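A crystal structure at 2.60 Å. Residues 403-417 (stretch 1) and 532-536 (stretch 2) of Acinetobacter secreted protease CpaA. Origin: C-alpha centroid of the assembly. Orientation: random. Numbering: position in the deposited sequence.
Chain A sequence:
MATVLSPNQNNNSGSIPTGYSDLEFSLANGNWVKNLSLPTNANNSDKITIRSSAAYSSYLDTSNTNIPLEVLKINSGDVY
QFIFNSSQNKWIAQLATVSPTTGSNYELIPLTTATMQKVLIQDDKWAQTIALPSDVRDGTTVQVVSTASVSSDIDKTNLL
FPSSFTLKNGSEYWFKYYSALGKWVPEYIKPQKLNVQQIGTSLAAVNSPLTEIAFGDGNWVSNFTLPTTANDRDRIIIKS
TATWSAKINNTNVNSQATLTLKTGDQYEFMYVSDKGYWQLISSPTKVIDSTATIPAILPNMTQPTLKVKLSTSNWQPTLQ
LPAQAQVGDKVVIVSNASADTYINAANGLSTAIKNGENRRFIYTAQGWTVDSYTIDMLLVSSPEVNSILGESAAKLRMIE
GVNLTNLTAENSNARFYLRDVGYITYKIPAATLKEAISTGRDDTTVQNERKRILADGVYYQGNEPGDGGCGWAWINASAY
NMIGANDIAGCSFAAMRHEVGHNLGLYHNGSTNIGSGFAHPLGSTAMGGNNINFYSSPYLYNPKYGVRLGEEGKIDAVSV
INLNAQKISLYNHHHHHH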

ATOM      1  N   ASN A 403       3.458  -3.496 -14.529  1.00 49.05           N
ATOM      2  CA  ASN A 403       3.614  -2.304 -13.700  1.00 48.45           C
ATOM      3  C   ASN A 403       3.678  -2.658 -12.219  1.00 48.30           C
ATOM      4  O   ASN A 403       4.444  -2.052 -11.461  1.00 47.78           O
ATOM      5  CB  ASN A 403       2.471  -1.325 -13.969  1.00 48.80           C
ATOM      6  CG  ASN A 403       2.515  -0.751 -15.370  1.00 49.08           C
ATOM      7  OD1 ASN A 403       3.589  -0.563 -15.942  1.00 48.82           O
ATOM      8  ND2 ASN A 403       1.345  -0.472 -15.933  1.00 49.80           N
ATOM      9  N   LEU A 404       2.879  -3.636 -11.788  1.00 45.24           N
ATOM     10  CA  LEU A 404       2.900  -4.032 -10.384  1.00 44.97           C
ATOM     11  C   LEU A 404       4.211  -4.720 -10.025  1.00 44.16           C
ATOM     12  O   LEU A 404       4.730  -4.539  -8.917  1.00 43.34           O
ATOM     13  CB  LEU A 404       1.711  -4.940 -10.075  1.00 46.13           C
ATOM     14  CG  LEU A 404       1.586  -5.398  -8.621  1.00 45.98           C
ATOM     15  CD1 LEU A 404       1.308  -4.213  -7.713  1.00 45.51           C
ATOM     16  CD2 LEU A 404       0.498  -6.448  -8.483  1.00 47.30           C
ATOM     17  N   THR A 405       4.759  -5.515 -10.946  1.00 43.50           N
ATOM     18  CA  THR A 405       6.051  -6.149 -10.702  1.00 42.91           C
ATOM     19  C   THR A 405       7.152  -5.105 -10.551  1.00 41.74           C
ATOM     20  O   THR A 405       7.976  -5.182  -9.631  1.00 40.94           O
ATOM     21  CB  THR A 405       6.384  -7.123 -11.832  1.00 43.62           C
ATOM     22  OG1 THR A 405       5.301  -8.045 -12.003  1.00 44.83           O
ATOM     23  CG2 THR A 405       7.654  -7.896 -11.509  1.00 43.32           C
ATOM     24  N   ASN A 406       7.183  -4.120 -11.452  1.00 41.58           N
ATOM     25  CA  ASN A 406       8.199  -3.076 -11.369  1.00 41.03           C
ATOM     26  C   ASN A 406       8.027  -2.234 -10.111  1.00 40.24           C
ATOM     27  O   ASN A 406       9.015  -1.786  -9.517  1.00 39.40           O
ATOM     28  CB  ASN A 406       8.156  -2.194 -12.617  1.00 40.78           C
ATOM     29  CG  ASN A 406       8.602  -2.929 -13.864  1.00 41.22           C
ATOM     30  OD1 ASN A 406       9.342  -3.910 -13.790  1.00 41.65           O
ATOM     31  ND2 ASN A 406       8.157  -2.454 -15.022  1.00 41.20           N
ATOM     32  N   LEU A 407       6.781  -2.001  -9.692  1.00 41.44           N
ATOM     33  CA  LEU A 407       6.549  -1.277  -8.447  1.00 40.73           C
ATOM     34  C   LEU A 407       7.025  -2.086  -7.246  1.00 40.49           C
ATOM     35  O   LEU A 407       7.640  -1.536  -6.324  1.00 39.69           O
ATOM     36  CB  LEU A 407       5.068  -0.929  -8.308  1.00 41.41           C
ATOM     37  CG  LEU A 407       4.657  -0.292  -6.977  1.00 40.98           C
ATOM     38  CD1 LEU A 407       5.276   1.089  -6.831  1.00 39.84           C
ATOM     39  CD2 LEU A 407       3.144  -0.222  -6.852  1.00 41.97           C
ATOM     40  N   THR A 408       6.748  -3.392  -7.240  1.00 40.54           N
ATOM     41  CA  THR A 408       7.215  -4.246  -6.152  1.00 40.35           C
ATOM     42  C   THR A 408       8.737  -4.312  -6.119  1.00 39.92           C
ATOM     43  O   THR A 408       9.347  -4.241  -5.046  1.00 39.36           O
ATOM     44  CB  THR A 408       6.621  -5.648  -6.296  1.00 41.19           C
ATOM     45  OG1 THR A 408       5.191  -5.565  -6.292  1.00 41.75           O
ATOM     46  CG2 THR A 408       7.074  -6.543  -5.152  1.00 41.13           C
ATOM     47  N   ALA A 409       9.367  -4.451  -7.289  1.00 39.68           N
ATOM     48  CA  ALA A 409      10.824  -4.510  -7.345  1.00 39.47           C
ATOM     49  C   ALA A 409      11.451  -3.205  -6.869  1.00 38.50           C
ATOM     50  O   ALA A 409      12.439  -3.217  -6.125  1.00 38.00           O
ATOM     51  CB  ALA A 409      11.281  -4.835  -8.767  1.00 40.15           C
ATOM     52  N   GLU A 410      10.889  -2.068  -7.287  1.00 40.83           N
ATOM     53  CA  GLU A 410      11.456  -0.778  -6.905  1.00 39.71           C
ATOM     54  C   GLU A 410      11.294  -0.521  -5.412  1.00 39.01           C
ATOM     55  O   GLU A 410      12.180   0.065  -4.779  1.00 38.18           O
ATOM     56  CB  GLU A 410      10.805   0.338  -7.721  1.00 39.54           C
ATOM     57  CG  GLU A 410      11.467   1.694  -7.566  1.00 38.52           C
ATOM     58  CD  GLU A 410      10.968   2.700  -8.585  1.00 38.64           C
ATOM     59  OE1 GLU A 410      11.190   2.480  -9.795  1.00 39.34           O
ATOM     60  OE2 GLU A 410      10.352   3.708  -8.177  1.00 38.44           O
ATOM     61  N   ASN A 411      10.170  -0.950  -4.831  1.00 39.82           N
ATOM     62  CA  ASN A 411       9.977  -0.811  -3.392  1.00 39.38           C
ATOM     63  C   ASN A 411      10.946  -1.670  -2.594  1.00 39.24           C
ATOM     64  O   ASN A 411      11.207  -1.368  -1.425  1.00 38.71           O
ATOM     65  CB  ASN A 411       8.540  -1.174  -3.011  1.00 40.28           C
ATOM     66  CG  ASN A 411       7.535  -0.132  -3.457  1.00 40.65           C
ATOM     67  OD1 ASN A 411       7.878   1.034  -3.653  1.00 39.84           O
ATOM     68  ND2 ASN A 411       6.283  -0.548  -3.614  1.00 41.71           N
ATOM     69  N   SER A 412      11.484  -2.728  -3.197  1.00 36.94           N
ATOM     70  CA  SER A 412      12.313  -3.697  -2.494  1.00 37.07           C
ATOM     71  C   SER A 412      13.800  -3.516  -2.756  1.00 36.93           C
ATOM     72  O   SER A 412      14.596  -4.340  -2.293  1.00 37.27           O
ATOM     73  CB  SER A 412      11.898  -5.120  -2.882  1.00 38.11           C
ATOM     74  OG  SER A 412      10.549  -5.372  -2.529  1.00 38.40           O
ATOM     75  N   ASN A 413      14.192  -2.470  -3.486  1.00 36.87           N
ATOM     76  CA  ASN A 413      15.570  -2.287  -3.941  1.00 37.05           C
ATOM     77  C   ASN A 413      16.050  -3.481  -4.760  1.00 38.33           C
ATOM     78  O   ASN A 413      17.237  -3.815  -4.758  1.00 39.03           O
ATOM     79  CB  ASN A 413      16.523  -2.021  -2.770  1.00 36.63           C
ATOM     80  CG  ASN A 413      16.112  -0.816  -1.946  1.00 35.72           C
ATOM     81  OD1 ASN A 413      15.796   0.243  -2.488  1.00 35.22           O
ATOM     82  ND2 ASN A 413      16.114  -0.973  -0.627  1.00 35.69           N
ATOM     83  N   ALA A 414      15.126  -4.132  -5.463  1.00 37.11           N
ATOM     84  CA  ALA A 414      15.478  -5.206  -6.379  1.00 38.37           C
ATOM     85  C   ALA A 414      16.011  -4.610  -7.674  1.00 38.53           C
ATOM     86  O   ALA A 414      15.373  -3.740  -8.277  1.00 38.00           O
ATOM     87  CB  ALA A 414      14.268  -6.096  -6.657  1.00 38.95           C
ATOM     88  N   ARG A 415      17.182  -5.075  -8.101  1.00 38.33           N
ATOM     89  CA  ARG A 415      17.888  -4.463  -9.225  1.00 38.70           C
ATOM     90  C   ARG A 415      17.415  -5.052 -10.556  1.00 39.56           C
ATOM     91  O   ARG A 415      18.190  -5.588 -11.347  1.00 40.85           O
ATOM     92  CB  ARG A 415      19.393  -4.631  -9.054  1.00 39.79           C
ATOM     93  CG  ARG A 415      19.955  -3.986  -7.797  1.00 39.13           C
ATOM     94  CD  ARG A 415      21.459  -3.804  -7.902  1.00 40.26           C
ATOM     95  NE  ARG A 415      22.051  -3.388  -6.635  1.00 39.83           N
ATOM     96  CZ  ARG A 415      22.511  -4.230  -5.714  1.00 40.67           C
ATOM     97  NH1 ARG A 415      22.454  -5.538  -5.922  1.00 42.11           N
ATOM     98  NH2 ARG A 415      23.034  -3.764  -4.588  1.00 39.84           N
ATOM     99  N   PHE A 416      16.110  -4.942 -10.797  1.00 36.71           N
ATOM    100  CA  PHE A 416      15.568  -5.349 -12.085  1.00 37.90           C
ATOM    101  C   PHE A 416      14.266  -4.608 -12.354  1.00 37.73           C
ATOM    102  O   PHE A 416      13.560  -4.202 -11.429  1.00 37.05           O
ATOM    103  CB  PHE A 416      15.341  -6.867 -12.157  1.00 39.18           C
ATOM    104  CG  PHE A 416      14.029  -7.320 -11.578  1.00 39.31           C
ATOM    105  CD1 PHE A 416      13.882  -7.502 -10.214  1.00 38.77           C
ATOM    106  CD2 PHE A 416      12.946  -7.582 -12.403  1.00 40.01           C
ATOM    107  CE1 PHE A 416      12.679  -7.927  -9.681  1.00 39.05           C
ATOM    108  CE2 PHE A 416      11.739  -8.004 -11.876  1.00 40.30           C
ATOM    109  CZ  PHE A 416      11.606  -8.177 -10.512  1.00 39.87           C
ATOM    110  N   TYR A 417      13.971  -4.439 -13.641  1.00 39.02           N
ATOM    111  CA  TYR A 417      12.678  -3.973 -14.116  1.00 39.06           C
ATOM    112  C   TYR A 417      12.240  -4.857 -15.273  1.00 40.00           C
ATOM    113  O   TYR A 417      13.070  -5.367 -16.030  1.00 40.32           O
ATOM    114  CB  TYR A 417      12.713  -2.512 -14.590  1.00 38.05           C
ATOM    115  CG  TYR A 417      12.866  -1.477 -13.500  1.00 36.86           C
ATOM    116  CD1 TYR A 417      11.777  -1.077 -12.738  1.00 36.77           C
ATOM    117  CD2 TYR A 417      14.092  -0.871 -13.259  1.00 35.88           C
ATOM    118  CE1 TYR A 417      11.909  -0.119 -11.750  1.00 35.65           C
ATOM    119  CE2 TYR A 417      14.234   0.088 -12.276  1.00 34.81           C
ATOM    120  CZ  TYR A 417      13.140   0.460 -11.524  1.00 34.66           C
ATOM    121  OH  TYR A 417      13.280   1.415 -10.544  1.00 33.74           O
ATOM    122  N   ILE A 532       1.444  -7.565   0.121  1.00 47.25           N
ATOM    123  CA  ILE A 532       2.100  -6.267   0.201  1.00 46.31           C
ATOM    124  C   ILE A 532       3.099  -6.172  -0.942  1.00 45.82           C
ATOM    125  O   ILE A 532       3.588  -7.185  -1.452  1.00 46.09           O
ATOM    126  CB  ILE A 532       2.799  -6.028   1.562  1.00 45.53           C
ATOM    127  CG1 ILE A 532       3.910  -7.051   1.792  1.00 45.24           C
ATOM    128  CG2 ILE A 532       1.790  -6.053   2.703  1.00 46.07           C
ATOM    129  CD1 ILE A 532       4.718  -6.800   3.044  1.00 44.57           C
ATOM    130  N   ASN A 533       3.402  -4.939  -1.346  1.00 43.66           N
ATOM    131  CA  ASN A 533       4.201  -4.691  -2.546  1.00 43.34           C
ATOM    132  C   ASN A 533       5.697  -4.732  -2.226  1.00 42.26           C
ATOM    133  O   ASN A 533       6.424  -3.748  -2.366  1.00 41.42           O
ATOM    134  CB  ASN A 533       3.807  -3.357  -3.169  1.00 43.27           C
ATOM    135  CG  ASN A 533       2.332  -3.286  -3.508  1.00 44.36           C
ATOM    136  OD1 ASN A 533       1.706  -4.295  -3.832  1.00 45.11           O
ATOM    137  ND2 ASN A 533       1.765  -2.088  -3.427  1.00 44.42           N
ATOM    138  N   PHE A 534       6.156  -5.905  -1.793  1.00 40.58           N
ATOM    139  CA  PHE A 534       7.562  -6.090  -1.463  1.00 39.72           C
ATOM    140  C   PHE A 534       7.991  -7.516  -1.767  1.00 40.47           C
ATOM    141  O   PHE A 534       7.198  -8.456  -1.669  1.00 41.56           O
ATOM    142  CB  PHE A 534       7.853  -5.792   0.014  1.00 39.11           C
ATOM    143  CG  PHE A 534       7.649  -4.357   0.403  1.00 38.36           C
ATOM    144  CD1 PHE A 534       8.649  -3.421   0.195  1.00 37.31           C
ATOM    145  CD2 PHE A 534       6.467  -3.948   0.998  1.00 38.86           C
ATOM    146  CE1 PHE A 534       8.467  -2.100   0.558  1.00 36.77           C
ATOM    147  CE2 PHE A 534       6.280  -2.629   1.365  1.00 38.35           C
ATOM    148  CZ  PHE A 534       7.281  -1.704   1.144  1.00 37.31           C
ATOM    149  N   TYR A 535       9.257  -7.662  -2.146  1.00 38.69           N
ATOM    150  CA  TYR A 535       9.965  -8.924  -2.012  1.00 39.75           C
ATOM    151  C   TYR A 535      10.680  -8.935  -0.667  1.00 39.79           C
ATOM    152  O   TYR A 535      11.058  -7.886  -0.139  1.00 39.21           O
ATOM    153  CB  TYR A 535      10.969  -9.125  -3.149  1.00 40.49           C
ATOM    154  CG  TYR A 535      10.342  -9.309  -4.515  1.00 41.31           C
ATOM    155  CD1 TYR A 535       9.789 -10.528  -4.888  1.00 42.48           C
ATOM    156  CD2 TYR A 535      10.313  -8.269  -5.435  1.00 41.23           C
ATOM    157  CE1 TYR A 535       9.219 -10.703  -6.134  1.00 43.56           C
ATOM    158  CE2 TYR A 535       9.744  -8.436  -6.687  1.00 42.68           C
ATOM    159  CZ  TYR A 535       9.199  -9.656  -7.030  1.00 43.76           C
ATOM    160  OH  TYR A 535       8.632  -9.830  -8.272  1.00 45.13           O
ATOM    161  N   SER A 536      10.863 -10.128  -0.108  1.00 40.38           N
ATOM    162  CA  SER A 536      11.360 -10.225   1.257  1.00 40.89           C
ATOM    163  C   SER A 536      12.821  -9.799   1.338  1.00 41.62           C
ATOM    164  O   SER A 536      13.620 -10.077   0.439  1.00 42.40           O
ATOM    165  CB  SER A 536      11.196 -11.649   1.790  1.00 42.18           C
ATOM    166  OG  SER A 536      12.080 -12.546   1.145  1.00 43.46           O
TER

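Residues 403-411 form the end of a helix, and 532-536 lie against it without regular secondary structure, burying 471 Å² over both sides. The backbones come closest at Thr408 and Asn533, whose CA atoms are 4.7 Å apart. The helix closes in a Schellman motif: Asn413 takes positive phi, and Ala414 N bonds back to Ala409 O at 2.9 Å. The chain then turns into a strand that begins at Phe416.

Ser412, at this helix end, makes the strongest link. Its CB points toward the second stretch, and chi1 in the m well lets Ser412 OG donate to Thr408 O at 3.0 Å while accepting from Tyr535 N at 2.7 Å. One small hydroxyl thus ties the neighbouring backbone to the last helical turn. Asn411 adds a weak bond, from Asn411 ND2 to Asn533 O at 3.4 Å, so an amide side chain reaches a carbonyl of the irregular segment.

At the close approach sits Thr408, a small residue. It folds its hydroxyl back on the helix, Thr408 OG1 to Leu404 O at 2.9 Å, and presents its methyl to the other stretch: Thr408 CG2 lies 3.5 Å from Phe534 N and 3.6 Å from Tyr535 CE2. Ala409 contributes little, its backbone N lying near the edge of the Tyr535 ring. Buried Asn533 meets two leucines, Leu404 CD1 to Asn533 OD1 at 3.9 Å and Leu407 CD2 to Asn533 ND2 at 4.1 Å; its OD1 is hydrogen-bonded elsewhere in the structure.

Phe534 starts away from the helix, yet its ring returns by the helix end, its edge meeting Asn411 O at 3.5 Å from Phe534 CE1. Tyr535 has the largest covered area of any residue here; its ring lies beside Thr408, Ala409 and Phe416, with Phe416 CE1 4.2 Å from Tyr535 CE2. Its hydroxyl, hydrogen-bonded elsewhere, carries the contact back to Thr405, Thr405 CG2 to Tyr535 OH 3.9 Å.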